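DNA polymerase beta (PDB 4P4M) is a family X DNA polymerase that adds deoxyribonucleotides to a primer strand along a DNA template, probably in base excision repair. Local coordinates at residues 179-191 with 281-293. Numbering follows the deposited sequence.
Sequences FSILICGSYRRRH and SVPTAMLTFTGSK. With D3T (2',3'-dideoxy-thymidine-5'-triphosphate), chain D.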
loop_
_atom_site.group_PDB
_atom_site.type_symbol
_atom_site.label_atom_id
_atom_site.label_comp_id
_atom_site.label_asym_id
_atom_site.label_seq_id
_atom_site.Cartn_x
_atom_site.Cartn_y
_atom_site.Cartn_z
ATOM N N PHE A 179 8.227 4.662 17.138
ATOM C CA PHE A 179 7.604 4.167 15.910
ATOM C C PHE A 179 7.314 2.664 15.938
ATOM O O PHE A 179 7.924 1.919 16.697
ATOM C CB PHE A 179 8.476 4.514 14.687
ATOM C CG PHE A 179 8.362 5.953 14.257
ATOM C CD1 PHE A 179 9.199 6.920 14.784
ATOM C CD2 PHE A 179 7.402 6.336 13.327
ATOM C CE1 PHE A 179 9.087 8.246 14.392
ATOM C CE2 PHE A 179 7.291 7.657 12.925
ATOM C CZ PHE A 179 8.132 8.611 13.458
ATOM N N SER A 180 6.368 2.223 15.113
ATOM C CA SER A 180 6.124 0.792 14.966
ATOM C C SER A 180 5.779 0.409 13.523
ATOM O O SER A 180 5.378 1.261 12.720
ATOM C CB SER A 180 5.008 0.347 15.912
ATOM O OG SER A 180 3.785 0.933 15.525
ATOM N N ILE A 181 5.940 -0.879 13.217
ATOM C CA ILE A 181 5.581 -1.457 11.917
ATOM C C ILE A 181 4.538 -2.560 12.099
ATOM O O ILE A 181 4.677 -3.419 12.986
ATOM C CB ILE A 181 6.819 -2.083 11.209
ATOM C CG1 ILE A 181 7.792 -1.007 10.734
ATOM C CG2 ILE A 181 6.370 -2.955 10.025
ATOM C CD1 ILE A 181 7.369 -0.307 9.435
ATOM N N LEU A 182 3.501 -2.533 11.258
ATOM C CA LEU A 182 2.455 -3.565 11.227
ATOM C C LEU A 182 2.253 -4.025 9.778
ATOM O O LEU A 182 2.098 -3.196 8.878
ATOM C CB LEU A 182 1.126 -3.005 11.759
ATOM C CG LEU A 182 1.052 -2.534 13.221
ATOM C CD1 LEU A 182 0.016 -1.419 13.421
ATOM C CD2 LEU A 182 0.776 -3.708 14.167
ATOM N N ILE A 183 2.249 -5.336 9.550
ATOM C CA ILE A 183 2.030 -5.873 8.205
ATOM C C ILE A 183 0.564 -6.286 8.056
ATOM O O ILE A 183 0.059 -7.087 8.848
ATOM C CB ILE A 183 2.943 -7.091 7.910
ATOM C CG1 ILE A 183 4.418 -6.754 8.195
ATOM C CG2 ILE A 183 2.750 -7.569 6.470
ATOM C CD1 ILE A 183 4.974 -5.554 7.396
ATOM N N CYS A 184 -0.111 -5.740 7.048
ATOM C CA CYS A 184 -1.534 -6.000 6.820
ATOM C C CYS A 184 -1.750 -6.834 5.557
ATOM O O CYS A 184 -1.108 -7.857 5.393
ATOM C CB CYS A 184 -2.316 -4.687 6.759
ATOM S SG CYS A 184 -2.220 -3.757 8.328
ATOM N N GLY A 185 -2.639 -6.393 4.664
ATOM C CA GLY A 185 -2.890 -7.122 3.425
ATOM C C GLY A 185 -3.383 -8.557 3.627
ATOM O O GLY A 185 -3.901 -8.907 4.686
ATOM N N SER A 186 -3.218 -9.394 2.602
ATOM C CA SER A 186 -3.698 -10.775 2.650
ATOM C C SER A 186 -2.945 -11.645 3.662
ATOM O O SER A 186 -3.452 -12.682 4.093
ATOM C CB SER A 186 -3.654 -11.417 1.251
ATOM O OG SER A 186 -2.327 -11.415 0.750
ATOM N N TYR A 187 -1.742 -11.218 4.033
ATOM C CA TYR A 187 -0.995 -11.832 5.128
ATOM C C TYR A 187 -1.761 -11.760 6.454
ATOM O O TYR A 187 -1.902 -12.769 7.151
ATOM C CB TYR A 187 0.366 -11.143 5.271
ATOM C CG TYR A 187 1.173 -11.507 6.509
ATOM C CD1 TYR A 187 1.832 -12.729 6.601
ATOM C CD2 TYR A 187 1.326 -10.602 7.559
ATOM C CE1 TYR A 187 2.593 -13.054 7.718
ATOM C CE2 TYR A 187 2.082 -10.920 8.684
ATOM C CZ TYR A 187 2.711 -12.145 8.754
ATOM O OH TYR A 187 3.467 -12.468 9.858
ATOM N N ARG A 188 -2.247 -10.572 6.812
ATOM C CA ARG A 188 -3.041 -10.439 8.040
ATOM C C ARG A 188 -4.373 -11.210 7.930
ATOM O O ARG A 188 -4.926 -11.664 8.948
ATOM C CB ARG A 188 -3.266 -8.956 8.399
ATOM C CG ARG A 188 -4.093 -8.739 9.694
ATOM C CD ARG A 188 -3.946 -7.316 10.285
ATOM N NE ARG A 188 -4.707 -7.180 11.538
ATOM C CZ ARG A 188 -5.895 -6.579 11.642
ATOM N NH1 ARG A 188 -6.472 -6.039 10.570
ATOM N NH2 ARG A 188 -6.516 -6.523 12.818
ATOM N N ARG A 189 -4.872 -11.383 6.702
ATOM C CA ARG A 189 -6.066 -12.204 6.455
ATOM C C ARG A 189 -5.737 -13.711 6.466
ATOM O O ARG A 189 -6.600 -14.552 6.188
ATOM C CB ARG A 189 -6.772 -11.793 5.143
ATOM C CG ARG A 189 -7.215 -10.306 5.111
ATOM C CD ARG A 189 -8.386 -10.024 4.140
ATOM N NE ARG A 189 -8.205 -10.581 2.796
ATOM C CZ ARG A 189 -7.448 -10.043 1.841
ATOM N NH1 ARG A 189 -6.756 -8.925 2.074
ATOM N NH2 ARG A 189 -7.368 -10.634 0.652
ATOM N N ARG A 190 -4.489 -14.030 6.803
ATOM C CA ARG A 190 -4.024 -15.422 6.973
ATOM C C ARG A 190 -4.021 -16.295 5.714
ATOM O O ARG A 190 -4.131 -17.530 5.798
ATOM C CB ARG A 190 -4.780 -16.119 8.117
ATOM C CG ARG A 190 -4.595 -15.408 9.460
ATOM C CD ARG A 190 -5.427 -16.044 10.564
ATOM N NE ARG A 190 -5.018 -17.415 10.843
ATOM C CZ ARG A 190 -4.076 -17.751 11.719
ATOM N NH1 ARG A 190 -3.439 -16.810 12.404
ATOM N NH2 ARG A 190 -3.771 -19.028 11.909
ATOM N N HIS A 191 -3.874 -15.665 4.551
ATOM C CA HIS A 191 -3.700 -16.424 3.312
ATOM C C HIS A 191 -2.344 -17.132 3.321
ATOM O O HIS A 191 -1.350 -16.571 3.784
ATOM C CB HIS A 191 -3.805 -15.508 2.084
ATOM C CG HIS A 191 -5.183 -14.957 1.846
ATOM N ND1 HIS A 191 -5.608 -14.538 0.605
ATOM C CD2 HIS A 191 -6.217 -14.753 2.695
ATOM C CE1 HIS A 191 -6.855 -14.101 0.697
ATOM N NE2 HIS A 191 -7.248 -14.219 1.948
ATOM N N SER A 281 -5.203 7.675 13.412
ATOM C CA SER A 281 -5.758 7.012 12.223
ATOM C C SER A 281 -5.461 5.513 12.149
ATOM O O SER A 281 -5.914 4.833 11.231
ATOM C CB SER A 281 -5.222 7.687 10.944
ATOM O OG SER A 281 -5.716 9.014 10.814
ATOM N N VAL A 282 -4.680 4.986 13.086
ATOM C CA VAL A 282 -4.231 3.595 12.951
ATOM C C VAL A 282 -5.364 2.529 12.868
ATOM O O VAL A 282 -5.305 1.628 12.035
ATOM C CB VAL A 282 -3.145 3.238 14.011
ATOM C CG1 VAL A 282 -2.894 1.739 14.065
ATOM C CG2 VAL A 282 -1.840 4.001 13.687
ATOM N N PRO A 283 -6.409 2.632 13.711
ATOM C CA PRO A 283 -7.464 1.606 13.604
ATOM C C PRO A 283 -8.158 1.591 12.236
ATOM O O PRO A 283 -8.436 0.513 11.690
ATOM C CB PRO A 283 -8.463 2.007 14.711
ATOM C CG PRO A 283 -7.600 2.752 15.730
ATOM C CD PRO A 283 -6.608 3.519 14.874
ATOM N N THR A 284 -8.462 2.767 11.688
ATOM C CA THR A 284 -9.085 2.818 10.369
ATOM C C THR A 284 -8.100 2.437 9.244
ATOM O O THR A 284 -8.507 1.923 8.210
ATOM C CB THR A 284 -9.722 4.202 10.088
ATOM O OG1 THR A 284 -8.836 5.230 10.539
ATOM C CG2 THR A 284 -11.062 4.345 10.837
ATOM N N ALA A 285 -6.808 2.694 9.441
ATOM C CA ALA A 285 -5.809 2.274 8.450
ATOM C C ALA A 285 -5.618 0.751 8.482
ATOM O O ALA A 285 -5.400 0.120 7.444
ATOM C CB ALA A 285 -4.458 3.006 8.676
ATOM N N MET A 286 -5.686 0.151 9.669
ATOM C CA MET A 286 -5.634 -1.306 9.751
ATOM C C MET A 286 -6.787 -1.924 8.958
ATOM O O MET A 286 -6.595 -2.908 8.235
ATOM C CB MET A 286 -5.643 -1.784 11.206
ATOM C CG MET A 286 -4.322 -1.547 11.917
ATOM S SD MET A 286 -4.394 -1.932 13.670
ATOM C CE MET A 286 -4.700 -3.696 13.601
ATOM N N LEU A 287 -7.979 -1.337 9.065
ATOM C CA LEU A 287 -9.114 -1.828 8.277
ATOM C C LEU A 287 -8.849 -1.696 6.780
ATOM O O LEU A 287 -9.030 -2.648 6.017
ATOM C CB LEU A 287 -10.400 -1.063 8.606
ATOM C CG LEU A 287 -11.267 -1.531 9.767
ATOM C CD1 LEU A 287 -12.317 -0.458 10.081
ATOM C CD2 LEU A 287 -11.924 -2.888 9.439
ATOM N N THR A 288 -8.441 -0.503 6.360
ATOM C CA THR A 288 -8.237 -0.231 4.936
ATOM C C THR A 288 -7.158 -1.123 4.339
ATOM O O THR A 288 -7.356 -1.737 3.278
ATOM C CB THR A 288 -7.844 1.254 4.685
ATOM O OG1 THR A 288 -8.960 2.104 4.977
ATOM C CG2 THR A 288 -7.422 1.461 3.231
ATOM N N PHE A 289 -6.002 -1.190 4.995
ATOM C CA PHE A 289 -4.876 -1.887 4.368
ATOM C C PHE A 289 -4.909 -3.402 4.551
ATOM O O PHE A 289 -4.167 -4.120 3.903
ATOM C CB PHE A 289 -3.531 -1.247 4.744
ATOM C CG PHE A 289 -3.446 0.195 4.327
ATOM C CD1 PHE A 289 -3.541 0.536 2.986
ATOM C CD2 PHE A 289 -3.323 1.204 5.267
ATOM C CE1 PHE A 289 -3.491 1.867 2.580
ATOM C CE2 PHE A 289 -3.275 2.539 4.871
ATOM C CZ PHE A 289 -3.359 2.864 3.527
ATOM N N THR A 290 -5.803 -3.878 5.412
ATOM C CA THR A 290 -6.087 -5.311 5.511
ATOM C C THR A 290 -7.055 -5.773 4.405
ATOM O O THR A 290 -6.896 -6.855 3.850
ATOM C CB THR A 290 -6.621 -5.694 6.929
ATOM O OG1 THR A 290 -5.619 -5.385 7.910
ATOM C CG2 THR A 290 -6.945 -7.207 7.016
ATOM N N GLY A 291 -8.046 -4.953 4.065
ATOM C CA GLY A 291 -8.964 -5.324 2.994
ATOM C C GLY A 291 -9.822 -6.527 3.376
ATOM O O GLY A 291 -10.111 -6.720 4.563
ATOM N N SER A 292 -10.234 -7.356 2.411
ATOM C CA SER A 292 -9.897 -7.254 0.995
ATOM C C SER A 292 -10.437 -5.992 0.343
ATOM O O SER A 292 -11.171 -5.217 0.959
ATOM C CB SER A 292 -10.509 -8.450 0.251
ATOM O OG SER A 292 -11.925 -8.296 0.195
ATOM N N LYS A 293 -10.083 -5.798 -0.924
ATOM C CA LYS A 293 -10.645 -4.703 -1.715
ATOM C C LYS A 293 -12.181 -4.687 -1.691
ATOM O O LYS A 293 -12.796 -3.635 -1.446
ATOM C CB LYS A 293 -10.149 -4.777 -3.167
ATOM C CG LYS A 293 -10.856 -3.808 -4.110
ATOM C CD LYS A 293 -10.570 -4.163 -5.561
ATOM C CE LYS A 293 -11.124 -3.117 -6.518
ATOM N NZ LYS A 293 -12.603 -2.984 -6.408
HETATM P PA D3T D . -3.444 -5.603 -2.333
HETATM O O1A D3T D . -2.013 -5.656 -1.919
HETATM O O2A D3T D . -3.667 -5.093 -3.729
HETATM O "O5'" D3T D . -3.790 -4.060 -1.505
HETATM C "C5'" D3T D . -3.645 -4.094 -0.176
HETATM C "C4'" D3T D . -4.894 -3.469 0.562
HETATM O "O4'" D3T D . -5.269 -2.227 -0.042
HETATM C "C1'" D3T D . -6.651 -2.092 -0.027
HETATM N N1 D3T D . -7.143 -1.802 -1.407
HETATM C C6 D3T D . -6.599 -2.488 -2.480
HETATM C C2 D3T D . -8.216 -0.847 -1.609
HETATM O O2 D3T D . -8.707 -0.251 -0.682
HETATM N N3 D3T D . -8.658 -0.644 -2.942
HETATM C C4 D3T D . -8.083 -1.333 -3.918
HETATM O O4 D3T D . -8.527 -1.114 -5.172
HETATM C C5 D3T D . -7.030 -2.287 -3.778
HETATM C C5M D3T D . -6.491 -2.980 -4.966
HETATM C "C2'" D3T D . -7.289 -3.410 0.470
HETATM C "C3'" D3T D . -6.131 -4.384 0.410
HETATM O O3A D3T D . -4.552 -6.440 -1.649
HETATM P PB D3T D . -4.209 -7.960 -0.867
HETATM O O1B D3T D . -3.154 -7.526 0.093
HETATM O O2B D3T D . -5.587 -8.105 -0.291
HETATM O O3B D3T D . -3.809 -9.121 -1.789
HETATM P PG D3T D . -2.337 -9.659 -2.458
HETATM O O1G D3T D . -1.266 -8.713 -2.006
HETATM O O2G D3T D . -2.606 -9.580 -3.953
HETATM O O3G D3T D . -2.161 -11.049 -1.886
#
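The incoming-nucleotide pocket of this family X polymerase closes where the glycine-serine turn after strand 179-183, a signature of the nucleotidyltransferase palm, meets the C-terminal end of helix 282-290. R189 makes the link to the triphosphate: its NH1 lies 2.7 Å from T290 O, nearly in line with that carbonyl (C=O...N 166°), and 2.8 Å from D3T O2B. Both acceptors sit at the guanidinium edge, and NH2 adds a weak bond to O2B. The bend at chi3 (-49°) turns the group back to this position, where S292 CB covers one face, 3.8 Å above its centre, and S186 CA the other. One nitrogen thus ties the helix end to the beta-phosphate, whose charge the arginine probably offsets. Beside it, S186 N donates to D3T O1B and S186 OG to D3T O3G, gripping the beta- and gamma-phosphates.

R188 turns to the helix flank instead. With CG anti to the backbone N (chi1 -180°) and the chain extended to NE, its NH1 reaches T290 OG1 in the guanidinium plane at 2.9 Å. The hydroxyl in turn donates a hydrogen bond to M286 O, which T290 N approaches from the opposite face. In one of its two conformers, M286 CE rests over one face of the R188 guanidinium, 3.5 Å from NH2, near the rim. On the backbone, G185 N donates to F289 O at 2.8 Å, with C184 CB packed alongside. G185 and G291, both with positive phi, bring their CA atoms against D3T O1B and C2' respectively.

Strand 179-183 pairs with strand 193-203, whose D196 and D198 hold magnesium; helix 157-175 packs on I181 and Y187, and E359 of helix 359-365 forms a salt bridge with R188 NH2 and touches M286.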